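Local coordinates for protein leucine aminopeptidase (Parabacteroides distasonis, PDB 3TC8) that binds zinc and probably acts as an M28-family exopeptidase, an aminopeptidase whose family also includes glutaminyl-peptide cyclotransferases, at residues 19-24 against 298-303; 207-212 against 237-242; 212-217 against 250-255; 225-230 against 261-266. All coordinates share one frame; numbering follows the deposited sequence.

The four contacts illustrate how chemistry varies with place in the fold of a probable zinc exopeptidase. Only interaction 4 is wholly buried, a purely apolar contact that sets helix 213-233 against the edge strand 262-266 of the central sheet; the other three are partly buried. Interaction 3 uses the beginning of that same helix, where polar groups and a buried carboxylate meet helix 250-258. Interaction 2, sharing Glu212 with interaction 3, joins the short strands on either side of helix 213-233 in the chain, combining an aromatic pair with a lysine-asparagine bond. In interaction 1 a glutamine of helix 292-308 holds the N-terminal loop. Thr301 of interaction 1 packs against Val226 of interaction 4.

Interaction 1 (19-24 against 298-303); sequences VPDFNA and AGQTVL
Gln300 reaches from helix 292-308 to the N-terminal loop and satisfies two backbone groups with one amide. Its NE2 donates to Pro20 O at 2.9 Å, in the plane of both the side-chain amide and the carbonyl, with a nearly straight N-H...O angle of 174°. The same amide accepts through OE1 from Phe22 N at 2.8 Å. A bend at chi2 (65°) turns CD off the line of the chain and helps bring the amide to the loop. Lys296 also donates to Gln300 OE1, and it forms a hydrogen bond with Phe22 O and, in the conformer given, a salt bridge with Asp21. Replacing Gln300 with an alanine would probably leave Pro20 O and Phe22 N without these mates and allow the loop to shift on the helix.

Apolar contacts flank the polar pair. Gly299 CA lies over one face of the Phe22 ring, 3.7 Å from its centroid, in a CH-pi contact. Leu303 CD1 meets Phe22 CB at 3.7 Å, while Val19 CG1 reaches Leu303 CB at 3.8 Å. The arrangement is that of an irregular N-terminal loop, just ahead of helix 24-36 and its N-cap Asn23, docked on the C-terminal helix 292-308.

Interaction 2 (207-212 against 237-242); sequences ATFFKE and KYFINA
Phe209 and Phe239 pair as neighbours in a short parallel bridge, and their backbones supply the first kind of interaction. Phe209 N donates to Tyr238 O at 2.8 Å, and Phe209 O accepts from Ile240 N. Beyond the inverse gamma turn centred on Asn241, Lys211 N donates to Ala242 O at 2.9 Å. At the other end a water links Ala207 O and Lys237 O, donating to both.

Aromatic contacts form the second group. The edge of Phe209 points at the face of Phe239 in a T-shaped pair, with planes at 66° and Phe209 CD2 3.7 Å above the centre of the Phe239 ring. Trp227 of helix 213-233 also packs edge-to-face with Phe239. Away from this pair, Ile240 CB sits 4.1 Å from the Phe210 ring centroid, over the face, and Ala242 CB touches the same ring at CD2.

The polar side-chain bond comes last. The Lys211 chain is extended beyond CG, and NZ forms a salt bridge with Glu224; in the conformer given for Asn241, it also donates to OD1 of that residue. An alanine in place of Lys211 would probably leave the Glu224 carboxylate, and Asn241 OD1 in this conformer, without their shared partner. With helix 213-233 between the two parallel strands in the chain, the topology is that of a beta-alpha-beta crossover.

Interaction 3 (212-217 against 250-255); sequences EQQSLR and DHQYVI
Glu212 and His251 meet tip to tip, and the glutamate can be followed outward from the backbone. Its CB continues to a CG anti to the backbone N (chi1 -176°), and a bend at chi2 then turns the chain so that Glu212 CD lies 3.6 Å from His251 NE2. At the tip, OE1 accepts from that NE2 at 2.8 Å, with the donor standing 57° out of the carboxylate plane; carboxylate and imidazole are almost perpendicular. Two further donors grip OE1: Ser215 OG at 2.7 Å, on the anti lone pair, and Ser215 N. The other oxygen, OE2, receives Gln214 N at 3.0 Å and also Ile247 N.

Glu212 is thus the N-cap of helix 213-233, and its carboxylate serves two roles, capping the helix start and forming a His-carboxylate hydrogen bond to helix 250-258. The short helical segments run at 26° to each other, 10.2 Å apart at closest approach. So many donors around a buried carboxylate would probably stabilise its negative charge.

Two residues further on, Gln214 NE2 donates to Gln252 OE1 at 2.9 Å in an almost straight bond, though from above the plane of the acceptor amide; Ile247 O is a second acceptor for NE2. Ser215 OG, 3.5 Å from His251 CD2, is hydrogen-bonded to Asp264 N of strand 262-266 as well.

Interaction 4 (225-230 against 261-266); sequences MVWSAA and PSIDII
Apolar helix-on-sheet packing joins Val226 and Trp227 of helix 213-233 to Ile263 and Ile265 of strand 262-266, an outermost strand of the six-stranded mixed sheet. All of the touching residues are buried. The axes of the short segments stay 11.3 Å apart at closest approach and run at 41° to each other, so side chains span the distance.

With CG1 anti to the backbone N (chi1 171°), Val226 presents one methyl to each isoleucine, tip to tip. Val226 CG2 meets Ile263 CD1 at 3.8 Å, and Val226 CG1 meets Ile265 CD1 at 4.0 Å. The Ile263 CD1 methyl also lies at the edge of the Trp227 indole, near its plane, 4.1 Å from CZ3. Here the two side chains slide past each other in opposite directions. Trp227 CZ3 has a second neighbour in Ile265 CG1, at 4.3 Å.

Thr301 of helix 292-308 packs on Val226, while strand 195-200 lies beside Ile265 in the sheet. The indole NE1 is turned to Ile240 O and Phe209 O, with weak hydrogen bonds to both.

Methyls and a ring edge supply no directional bond between the segments, which implies that cohesion here probably rests on van der Waals contact and the exclusion of water.

Interaction 1 (19-24 against 298-303)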
loop_
_atom_site.group_PDB
_atom_site.type_symbol
_atom_site.label_atom_id
_atom_site.label_comp_id
_atom_site.label_asym_id
_atom_site.label_seq_id
_atom_site.Cartn_x
_atom_site.Cartn_y
_atom_site.Cartn_z
ATOM N N VAL A 19 -18.793 11.441 -7.618
ATOM C CA VAL A 19 -17.520 11.008 -7.085
ATOM C C VAL A 19 -16.899 12.112 -6.215
ATOM O O VAL A 19 -16.715 13.226 -6.702
ATOM C CB VAL A 19 -16.568 10.581 -8.203
ATOM C CG1 VAL A 19 -15.293 10.005 -7.597
ATOM C CG2 VAL A 19 -17.200 9.545 -9.140
ATOM N N PRO A 20 -16.519 11.818 -4.971
ATOM C CA PRO A 20 -15.851 12.803 -4.163
ATOM C C PRO A 20 -14.529 13.264 -4.764
ATOM O O PRO A 20 -13.897 12.576 -5.551
ATOM C CB PRO A 20 -15.616 12.050 -2.851
ATOM C CG PRO A 20 -16.535 10.976 -2.812
ATOM C CD PRO A 20 -16.765 10.582 -4.227
ATOM N N ASP A 21 -14.086 14.418 -4.285
ATOM C CA ASP A 21 -12.835 15.054 -4.671
ATOM C C ASP A 21 -11.726 14.600 -3.708
ATOM O O ASP A 21 -11.772 14.930 -2.508
ATOM C CB ASP A 21 -13.089 16.566 -4.533
ATOM C CG ASP A 21 -12.032 17.440 -5.147
ATOM O OD1 ASP A 21 -10.933 16.966 -5.487
ATOM O OD2 ASP A 21 -12.285 18.663 -5.252
ATOM N N PHE A 22 -10.733 13.886 -4.184
ATOM C CA PHE A 22 -9.565 13.506 -3.398
ATOM C C PHE A 22 -8.742 14.777 -3.153
ATOM O O PHE A 22 -8.306 15.447 -4.094
ATOM C CB PHE A 22 -8.750 12.515 -4.204
ATOM C CG PHE A 22 -7.467 12.013 -3.534
ATOM C CD1 PHE A 22 -6.268 12.670 -3.728
ATOM C CD2 PHE A 22 -7.491 10.859 -2.790
ATOM C CE1 PHE A 22 -5.108 12.161 -3.188
ATOM C CE2 PHE A 22 -6.310 10.344 -2.248
ATOM C CZ PHE A 22 -5.136 10.998 -2.477
ATOM N N ASN A 23 -8.494 15.095 -1.884
ATOM C CA ASN A 23 -7.708 16.270 -1.534
ATOM C C ASN A 23 -6.253 15.853 -1.406
ATOM O O ASN A 23 -5.853 15.211 -0.414
ATOM C CB ASN A 23 -8.264 16.855 -0.227
ATOM C CG ASN A 23 -7.586 18.111 0.231
ATOM O OD1 ASN A 23 -6.409 18.293 0.098
ATOM N ND2 ASN A 23 -8.341 18.905 0.968
ATOM N N ALA A 24 -5.447 16.203 -2.407
ATOM C CA ALA A 24 -4.058 15.771 -2.431
ATOM C C ALA A 24 -3.230 16.447 -1.341
ATOM O O ALA A 24 -2.272 15.832 -0.849
ATOM C CB ALA A 24 -3.454 15.985 -3.790
ATOM N N ALA A 298 -3.315 9.011 -8.469
ATOM C CA ALA A 298 -3.636 7.716 -7.918
ATOM C C ALA A 298 -4.951 7.722 -7.192
ATOM O O ALA A 298 -5.811 6.840 -7.366
ATOM C CB ALA A 298 -2.493 7.228 -7.039
ATOM N N GLY A 299 -5.109 8.675 -6.282
ATOM C CA GLY A 299 -6.258 8.683 -5.424
ATOM C C GLY A 299 -7.568 8.980 -6.125
ATOM O O GLY A 299 -8.586 8.339 -5.796
ATOM N N GLN A 300 -7.554 9.957 -7.015
ATOM C CA GLN A 300 -8.784 10.289 -7.715
ATOM C C GLN A 300 -9.211 9.142 -8.620
ATOM O O GLN A 300 -10.417 8.904 -8.764
ATOM C CB GLN A 300 -8.611 11.599 -8.499
ATOM C CG GLN A 300 -9.964 12.165 -8.963
ATOM C CD GLN A 300 -10.820 12.565 -7.809
ATOM O OE1 GLN A 300 -10.362 13.285 -6.925
ATOM N NE2 GLN A 300 -12.047 12.068 -7.740
ATOM N N THR A 301 -8.259 8.466 -9.238
ATOM C CA THR A 301 -8.592 7.301 -10.069
ATOM C C THR A 301 -9.269 6.225 -9.243
ATOM O O THR A 301 -10.292 5.650 -9.646
ATOM C CB THR A 301 -7.343 6.784 -10.809
ATOM O OG1 THR A 301 -6.853 7.792 -11.675
ATOM C CG2 THR A 301 -7.614 5.498 -11.591
ATOM N N VAL A 302 -8.739 5.927 -8.029
ATOM C CA VAL A 302 -9.356 4.928 -7.222
ATOM C C VAL A 302 -10.776 5.347 -6.836
ATOM O O VAL A 302 -11.701 4.530 -6.840
ATOM C CB VAL A 302 -8.482 4.588 -5.975
ATOM C CG1 VAL A 302 -9.240 3.723 -5.013
ATOM C CG2 VAL A 302 -7.180 3.931 -6.401
ATOM N N LEU A 303 -10.977 6.604 -6.438
ATOM C CA LEU A 303 -12.336 7.044 -6.111
ATOM C C LEU A 303 -13.288 6.842 -7.293
ATOM O O LEU A 303 -14.407 6.417 -7.148
ATOM C CB LEU A 303 -12.335 8.532 -5.695
ATOM C CG LEU A 303 -11.719 8.826 -4.331
ATOM C CD1 LEU A 303 -11.689 10.321 -4.095
ATOM C CD2 LEU A 303 -12.460 8.137 -3.212
#

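Interaction 2 (207-212 against 237-242)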
loop_
_atom_site.group_PDB
_atom_site.type_symbol
_atom_site.label_atom_id
_atom_site.label_comp_id
_atom_site.label_asym_id
_atom_site.label_seq_id
_atom_site.Cartn_x
_atom_site.Cartn_y
_atom_site.Cartn_z
ATOM N N ALA A 207 5.925 9.662 -11.075
ATOM C CA ALA A 207 5.780 8.216 -10.998
ATOM C C ALA A 207 5.123 7.709 -12.285
ATOM O O ALA A 207 4.284 8.395 -12.903
ATOM C CB ALA A 207 4.930 7.805 -9.800
ATOM N N THR A 208 5.430 6.470 -12.635
ATOM C CA THR A 208 4.849 5.787 -13.773
ATOM C C THR A 208 4.316 4.437 -13.342
ATOM O O THR A 208 5.095 3.561 -12.981
ATOM C CB THR A 208 5.856 5.672 -14.916
ATOM O OG1 THR A 208 7.072 5.060 -14.487
ATOM C CG2 THR A 208 6.166 7.026 -15.527
ATOM N N PHE A 209 2.995 4.290 -13.421
ATOM C CA PHE A 209 2.315 3.072 -13.056
ATOM C C PHE A 209 2.034 2.268 -14.320
ATOM O O PHE A 209 1.212 2.668 -15.161
ATOM C CB PHE A 209 0.986 3.361 -12.338
ATOM C CG PHE A 209 1.092 4.393 -11.233
ATOM C CD1 PHE A 209 2.074 4.348 -10.265
ATOM C CD2 PHE A 209 0.157 5.426 -11.153
ATOM C CE1 PHE A 209 2.150 5.278 -9.251
ATOM C CE2 PHE A 209 0.220 6.352 -10.125
ATOM C CZ PHE A 209 1.208 6.300 -9.189
ATOM N N PHE A 210 2.756 1.150 -14.487
ATOM C CA PHE A 210 2.541 0.258 -15.608
ATOM C C PHE A 210 1.585 -0.851 -15.178
ATOM O O PHE A 210 1.278 -1.056 -14.003
ATOM C CB PHE A 210 3.897 -0.330 -16.052
ATOM C CG PHE A 210 4.780 0.613 -16.814
ATOM C CD1 PHE A 210 5.492 1.623 -16.182
ATOM C CD2 PHE A 210 4.876 0.485 -18.172
ATOM C CE1 PHE A 210 6.293 2.463 -16.891
ATOM C CE2 PHE A 210 5.688 1.360 -18.901
ATOM C CZ PHE A 210 6.394 2.320 -18.258
ATOM N N LYS A 211 1.081 -1.573 -16.180
ATOM C CA LYS A 211 0.171 -2.684 -15.895
ATOM C C LYS A 211 1.028 -3.880 -15.425
ATOM O O LYS A 211 1.761 -4.502 -16.226
ATOM C CB LYS A 211 -0.652 -3.019 -17.130
ATOM C CG LYS A 211 -1.485 -1.859 -17.621
ATOM C CD LYS A 211 -2.276 -2.230 -18.841
ATOM C CE LYS A 211 -2.980 -1.091 -19.461
ATOM N NZ LYS A 211 -3.689 -1.552 -20.717
ATOM N N GLU A 212 0.988 -4.154 -14.127
ATOM C CA GLU A 212 1.917 -5.120 -13.549
ATOM C C GLU A 212 1.501 -6.552 -13.901
ATOM O O GLU A 212 0.329 -6.854 -14.014
ATOM C CB GLU A 212 1.977 -4.800 -12.042
ATOM C CG GLU A 212 2.950 -5.617 -11.228
ATOM C CD GLU A 212 2.476 -7.001 -10.852
ATOM O OE1 GLU A 212 1.270 -7.140 -10.548
ATOM O OE2 GLU A 212 3.323 -7.949 -10.857
ATOM N N LYS A 237 -0.601 10.233 -18.043
ATOM C CA LYS A 237 0.864 10.386 -17.899
ATOM C C LYS A 237 1.404 9.646 -16.683
ATOM O O LYS A 237 2.598 9.411 -16.590
ATOM C CB LYS A 237 1.293 11.818 -17.869
ATOM C CG LYS A 237 0.963 12.559 -16.663
ATOM C CD LYS A 237 1.092 14.048 -16.961
ATOM C CE LYS A 237 1.068 14.896 -15.707
ATOM N NZ LYS A 237 2.415 14.921 -15.092
ATOM N N TYR A 238 0.513 9.280 -15.764
ATOM C CA TYR A 238 0.828 8.439 -14.630
ATOM C C TYR A 238 0.473 6.985 -14.853
ATOM O O TYR A 238 1.272 6.110 -14.555
ATOM C CB TYR A 238 0.138 8.942 -13.342
ATOM C CG TYR A 238 0.597 10.303 -12.914
ATOM C CD1 TYR A 238 1.786 10.458 -12.208
ATOM C CD2 TYR A 238 -0.084 11.438 -13.289
ATOM C CE1 TYR A 238 2.227 11.727 -11.843
ATOM C CE2 TYR A 238 0.362 12.702 -12.924
ATOM C CZ TYR A 238 1.529 12.842 -12.242
ATOM O OH TYR A 238 1.961 14.111 -11.908
ATOM N N PHE A 239 -0.740 6.710 -15.336
ATOM C CA PHE A 239 -1.176 5.353 -15.623
ATOM C C PHE A 239 -0.837 5.014 -17.049
ATOM O O PHE A 239 -1.632 5.231 -17.968
ATOM C CB PHE A 239 -2.670 5.210 -15.337
ATOM C CG PHE A 239 -3.003 5.238 -13.871
ATOM C CD1 PHE A 239 -3.145 6.435 -13.175
ATOM C CD2 PHE A 239 -3.239 4.066 -13.168
ATOM C CE1 PHE A 239 -3.449 6.460 -11.825
ATOM C CE2 PHE A 239 -3.541 4.083 -11.846
ATOM C CZ PHE A 239 -3.652 5.270 -11.190
ATOM N N ILE A 240 0.341 4.452 -17.223
ATOM C CA ILE A 240 0.917 4.210 -18.568
ATOM C C ILE A 240 0.211 3.007 -19.178
ATOM O O ILE A 240 0.085 1.960 -18.523
ATOM C CB ILE A 240 2.420 3.923 -18.490
ATOM C CG1 ILE A 240 3.148 4.994 -17.664
ATOM C CG2 ILE A 240 2.999 3.822 -19.895
ATOM C CD1 ILE A 240 2.982 6.430 -18.138
ATOM N N ASN A 241 -0.258 3.145 -20.421
ATOM C CA ASN A 241 -1.007 2.103 -21.081
ATOM C C ASN A 241 -0.059 1.095 -21.705
ATOM O O ASN A 241 0.033 0.981 -22.946
ATOM C CB ASN A 241 -1.912 2.715 -22.146
ATOM C CG ASN A 241 -3.058 1.775 -22.544
ATOM O OD1 ASN A 241 -3.428 0.842 -21.797
ATOM N ND2 ASN A 241 -3.638 2.029 -23.724
ATOM N N ALA A 242 0.649 0.380 -20.863
ATOM C CA ALA A 242 1.635 -0.569 -21.267
ATOM C C ALA A 242 1.859 -1.578 -20.170
ATOM O O ALA A 242 1.754 -1.250 -18.988
ATOM C CB ALA A 242 2.959 0.099 -21.671
HETATM O O HOH W 1 4.479 10.361 -14.819
#

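Interaction 3 (212-217 against 250-255)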
loop_
_atom_site.group_PDB
_atom_site.type_symbol
_atom_site.label_atom_id
_atom_site.label_comp_id
_atom_site.label_asym_id
_atom_site.label_seq_id
_atom_site.Cartn_x
_atom_site.Cartn_y
_atom_site.Cartn_z
ATOM N N GLU A 212 0.988 -4.154 -14.127
ATOM C CA GLU A 212 1.917 -5.120 -13.549
ATOM C C GLU A 212 1.501 -6.552 -13.901
ATOM O O GLU A 212 0.329 -6.854 -14.014
ATOM C CB GLU A 212 1.977 -4.800 -12.042
ATOM C CG GLU A 212 2.950 -5.617 -11.228
ATOM C CD GLU A 212 2.476 -7.001 -10.852
ATOM O OE1 GLU A 212 1.270 -7.140 -10.548
ATOM O OE2 GLU A 212 3.323 -7.949 -10.857
ATOM N N GLN A 213 2.480 -7.431 -14.052
ATOM C CA GLN A 213 2.189 -8.761 -14.637
ATOM C C GLN A 213 1.303 -9.638 -13.784
ATOM O O GLN A 213 0.372 -10.243 -14.305
ATOM C CB GLN A 213 3.476 -9.523 -14.948
ATOM C CG GLN A 213 4.193 -8.994 -16.131
ATOM C CD GLN A 213 3.414 -9.102 -17.395
ATOM O OE1 GLN A 213 2.773 -10.111 -17.647
ATOM N NE2 GLN A 213 3.352 -7.990 -18.136
ATOM N N GLN A 214 1.541 -9.688 -12.457
ATOM C CA GLN A 214 0.702 -10.546 -11.630
ATOM C C GLN A 214 -0.745 -10.030 -11.589
ATOM O O GLN A 214 -1.704 -10.800 -11.592
ATOM C CB GLN A 214 1.236 -10.665 -10.213
ATOM C CG GLN A 214 2.645 -11.242 -10.160
ATOM C CD GLN A 214 2.996 -11.706 -8.760
ATOM O OE1 GLN A 214 2.670 -12.839 -8.376
ATOM N NE2 GLN A 214 3.644 -10.859 -7.981
ATOM N N SER A 215 -0.872 -8.699 -11.603
ATOM C CA SER A 215 -2.153 -8.018 -11.646
ATOM C C SER A 215 -2.904 -8.369 -12.913
ATOM O O SER A 215 -4.110 -8.629 -12.890
ATOM C CB SER A 215 -1.883 -6.498 -11.590
ATOM O OG SER A 215 -1.232 -6.090 -10.411
ATOM N N LEU A 216 -2.214 -8.301 -14.052
ATOM C CA LEU A 216 -2.832 -8.681 -15.319
ATOM C C LEU A 216 -3.235 -10.152 -15.363
ATOM O O LEU A 216 -4.310 -10.508 -15.818
ATOM C CB LEU A 216 -1.869 -8.380 -16.457
ATOM C CG LEU A 216 -1.696 -6.944 -16.913
ATOM C CD1 LEU A 216 -0.462 -6.808 -17.784
ATOM C CD2 LEU A 216 -2.965 -6.414 -17.537
ATOM N N ARG A 217 -2.337 -11.023 -14.898
ATOM C CA ARG A 217 -2.646 -12.438 -14.950
ATOM C C ARG A 217 -3.857 -12.805 -14.110
ATOM O O ARG A 217 -4.689 -13.621 -14.531
ATOM C CB ARG A 217 -1.430 -13.267 -14.566
ATOM C CG ARG A 217 -1.482 -14.740 -15.014
ATOM C CD ARG A 217 -1.289 -14.909 -16.527
ATOM N NE ARG A 217 -1.004 -16.285 -16.881
ATOM C CZ ARG A 217 -1.897 -17.260 -17.058
ATOM N NH1 ARG A 217 -3.190 -17.009 -17.023
ATOM N NH2 ARG A 217 -1.461 -18.507 -17.265
ATOM N N ASP A 250 2.227 -7.288 -1.838
ATOM C CA ASP A 250 1.208 -7.862 -1.011
ATOM C C ASP A 250 0.060 -8.479 -1.794
ATOM O O ASP A 250 -0.579 -9.409 -1.331
ATOM C CB ASP A 250 0.643 -6.777 -0.052
ATOM C CG ASP A 250 1.621 -6.301 1.053
ATOM O OD1 ASP A 250 2.026 -7.138 1.841
ATOM O OD2 ASP A 250 1.920 -5.099 1.120
ATOM N N HIS A 251 -0.234 -7.913 -2.971
ATOM C CA HIS A 251 -1.371 -8.420 -3.759
ATOM C C HIS A 251 -1.229 -9.883 -4.161
ATOM O O HIS A 251 -2.242 -10.594 -4.229
ATOM C CB HIS A 251 -1.604 -7.535 -4.993
ATOM C CG HIS A 251 -0.531 -7.570 -6.022
ATOM N ND1 HIS A 251 0.799 -7.410 -5.694
ATOM C CD2 HIS A 251 -0.604 -7.746 -7.366
ATOM C CE1 HIS A 251 1.507 -7.496 -6.805
ATOM N NE2 HIS A 251 0.678 -7.688 -7.834
ATOM N N GLN A 252 0.004 -10.370 -4.330
ATOM C CA GLN A 252 0.149 -11.789 -4.714
ATOM C C GLN A 252 -0.375 -12.728 -3.633
ATOM O O GLN A 252 -0.881 -13.793 -3.929
ATOM C CB GLN A 252 1.559 -12.150 -5.095
ATOM C CG GLN A 252 2.480 -12.345 -3.991
ATOM C CD GLN A 252 3.900 -12.520 -4.514
ATOM O OE1 GLN A 252 4.370 -11.677 -5.268
ATOM N NE2 GLN A 252 4.606 -13.556 -4.035
ATOM N N TYR A 253 -0.230 -12.312 -2.368
ATOM C CA TYR A 253 -0.643 -13.122 -1.256
ATOM C C TYR A 253 -2.139 -13.019 -0.988
ATOM O O TYR A 253 -2.737 -13.958 -0.488
ATOM C CB TYR A 253 0.236 -12.818 -0.038
ATOM C CG TYR A 253 1.652 -13.215 -0.192
ATOM C CD1 TYR A 253 2.033 -14.548 -0.099
ATOM C CD2 TYR A 253 2.618 -12.279 -0.479
ATOM C CE1 TYR A 253 3.378 -14.929 -0.234
ATOM C CE2 TYR A 253 3.962 -12.642 -0.653
ATOM C CZ TYR A 253 4.339 -13.949 -0.526
ATOM O OH TYR A 253 5.652 -14.286 -0.661
ATOM N N VAL A 254 -2.733 -11.876 -1.344
ATOM C CA VAL A 254 -4.189 -11.755 -1.310
ATOM C C VAL A 254 -4.786 -12.678 -2.388
ATOM O O VAL A 254 -5.751 -13.400 -2.101
ATOM C CB VAL A 254 -4.630 -10.311 -1.493
ATOM C CG1 VAL A 254 -6.138 -10.221 -1.638
ATOM C CG2 VAL A 254 -4.093 -9.424 -0.344
ATOM N N ILE A 255 -4.199 -12.700 -3.583
ATOM C CA ILE A 255 -4.654 -13.546 -4.679
ATOM C C ILE A 255 -4.548 -15.018 -4.273
ATOM O O ILE A 255 -5.512 -15.776 -4.360
ATOM C CB ILE A 255 -3.832 -13.240 -5.950
ATOM C CG1 ILE A 255 -4.169 -11.845 -6.491
ATOM C CG2 ILE A 255 -4.091 -14.332 -7.040
ATOM C CD1 ILE A 255 -3.088 -11.291 -7.494
#

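Interaction 4 (225-230 against 261-266)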
loop_
_atom_site.group_PDB
_atom_site.type_symbol
_atom_site.label_atom_id
_atom_site.label_comp_id
_atom_site.label_asym_id
_atom_site.label_seq_id
_atom_site.Cartn_x
_atom_site.Cartn_y
_atom_site.Cartn_z
HETATM N N MSE A 225 -10.089 -1.591 -16.126
HETATM C CA MSE A 225 -11.040 -0.638 -15.582
HETATM C C MSE A 225 -10.330 0.551 -14.942
HETATM O O MSE A 225 -10.704 1.703 -15.176
HETATM C CB MSE A 225 -11.878 -1.337 -14.532
HETATM C CG MSE A 225 -12.800 -0.445 -13.674
HETATM SE SE MSE A 225 -13.888 -1.345 -12.413
HETATM C CE MSE A 225 -12.502 -2.105 -11.308
ATOM N N VAL A 226 -9.300 0.284 -14.145
ATOM C CA VAL A 226 -8.562 1.338 -13.486
ATOM C C VAL A 226 -7.784 2.210 -14.472
ATOM O O VAL A 226 -7.840 3.437 -14.397
ATOM C CB VAL A 226 -7.631 0.737 -12.361
ATOM C CG1 VAL A 226 -6.689 1.799 -11.795
ATOM C CG2 VAL A 226 -8.493 0.115 -11.291
ATOM N N TRP A 227 -7.066 1.585 -15.424
ATOM C CA TRP A 227 -6.278 2.348 -16.341
ATOM C C TRP A 227 -7.176 3.166 -17.280
ATOM O O TRP A 227 -6.811 4.287 -17.661
ATOM C CB TRP A 227 -5.304 1.431 -17.147
ATOM C CG TRP A 227 -3.907 1.338 -16.545
ATOM C CD1 TRP A 227 -2.790 1.785 -17.142
ATOM C CD2 TRP A 227 -3.511 0.904 -15.218
ATOM N NE1 TRP A 227 -1.710 1.636 -16.303
ATOM C CE2 TRP A 227 -2.130 1.078 -15.129
ATOM C CE3 TRP A 227 -4.180 0.341 -14.159
ATOM C CZ2 TRP A 227 -1.404 0.781 -13.972
ATOM C CZ3 TRP A 227 -3.472 0.057 -12.992
ATOM C CH2 TRP A 227 -2.100 0.253 -12.926
ATOM N N SER A 228 -8.329 2.636 -17.657
ATOM C CA SER A 228 -9.263 3.385 -18.490
ATOM C C SER A 228 -9.859 4.558 -17.734
ATOM O O SER A 228 -9.995 5.647 -18.289
ATOM C CB SER A 228 -10.376 2.457 -18.970
ATOM O OG SER A 228 -9.886 1.569 -19.975
ATOM N N ALA A 229 -10.231 4.362 -16.479
ATOM C CA ALA A 229 -10.707 5.480 -15.655
ATOM C C ALA A 229 -9.655 6.572 -15.556
ATOM O O ALA A 229 -9.964 7.753 -15.670
ATOM C CB ALA A 229 -11.166 5.006 -14.261
ATOM N N ALA A 230 -8.407 6.179 -15.316
ATOM C CA ALA A 230 -7.337 7.159 -15.211
ATOM C C ALA A 230 -7.245 7.974 -16.516
ATOM O O ALA A 230 -7.079 9.186 -16.495
ATOM C CB ALA A 230 -5.997 6.445 -14.949
ATOM N N PRO A 261 -9.205 -11.401 -6.829
ATOM C CA PRO A 261 -8.438 -10.805 -7.927
ATOM C C PRO A 261 -7.979 -9.397 -7.533
ATOM O O PRO A 261 -8.823 -8.561 -7.243
ATOM C CB PRO A 261 -9.423 -10.780 -9.111
ATOM C CG PRO A 261 -10.455 -11.842 -8.751
ATOM C CD PRO A 261 -10.578 -11.749 -7.245
ATOM N N SER A 262 -6.672 -9.164 -7.581
ATOM C CA SER A 262 -6.103 -7.925 -7.028
ATOM C C SER A 262 -5.032 -7.390 -7.935
ATOM O O SER A 262 -4.307 -8.149 -8.609
ATOM C CB SER A 262 -5.563 -8.150 -5.629
ATOM O OG SER A 262 -6.526 -8.609 -4.733
ATOM N N ILE A 263 -4.912 -6.071 -7.948
ATOM C CA ILE A 263 -3.919 -5.384 -8.732
ATOM C C ILE A 263 -3.017 -4.533 -7.839
ATOM O O ILE A 263 -3.373 -4.183 -6.699
ATOM C CB ILE A 263 -4.584 -4.504 -9.808
ATOM C CG1 ILE A 263 -5.219 -3.229 -9.239
ATOM C CG2 ILE A 263 -5.595 -5.331 -10.636
ATOM C CD1 ILE A 263 -5.577 -2.200 -10.314
ATOM N N ASP A 264 -1.868 -4.165 -8.412
ATOM C CA ASP A 264 -0.889 -3.294 -7.766
ATOM C C ASP A 264 -0.682 -2.061 -8.586
ATOM O O ASP A 264 -0.317 -2.185 -9.769
ATOM C CB ASP A 264 0.431 -4.060 -7.593
ATOM C CG ASP A 264 1.405 -3.432 -6.640
ATOM O OD1 ASP A 264 1.180 -2.361 -6.058
ATOM O OD2 ASP A 264 2.507 -4.100 -6.461
ATOM N N ILE A 265 -0.935 -0.893 -7.993
ATOM C CA ILE A 265 -0.621 0.402 -8.570
ATOM C C ILE A 265 0.673 0.822 -7.892
ATOM O O ILE A 265 0.688 1.114 -6.689
ATOM C CB ILE A 265 -1.747 1.434 -8.315
ATOM C CG1 ILE A 265 -3.101 0.930 -8.844
ATOM C CG2 ILE A 265 -1.366 2.785 -8.909
ATOM C CD1 ILE A 265 -4.257 1.828 -8.603
ATOM N N ILE A 266 1.756 0.851 -8.659
ATOM C CA ILE A 266 3.117 0.992 -8.135
ATOM C C ILE A 266 4.012 1.628 -9.153
ATOM O O ILE A 266 3.979 1.275 -10.329
ATOM C CB ILE A 266 3.670 -0.386 -7.645
ATOM C CG1 ILE A 266 5.105 -0.241 -7.134
ATOM C CG2 ILE A 266 3.569 -1.472 -8.703
ATOM C CD1 ILE A 266 5.601 -1.447 -6.341
#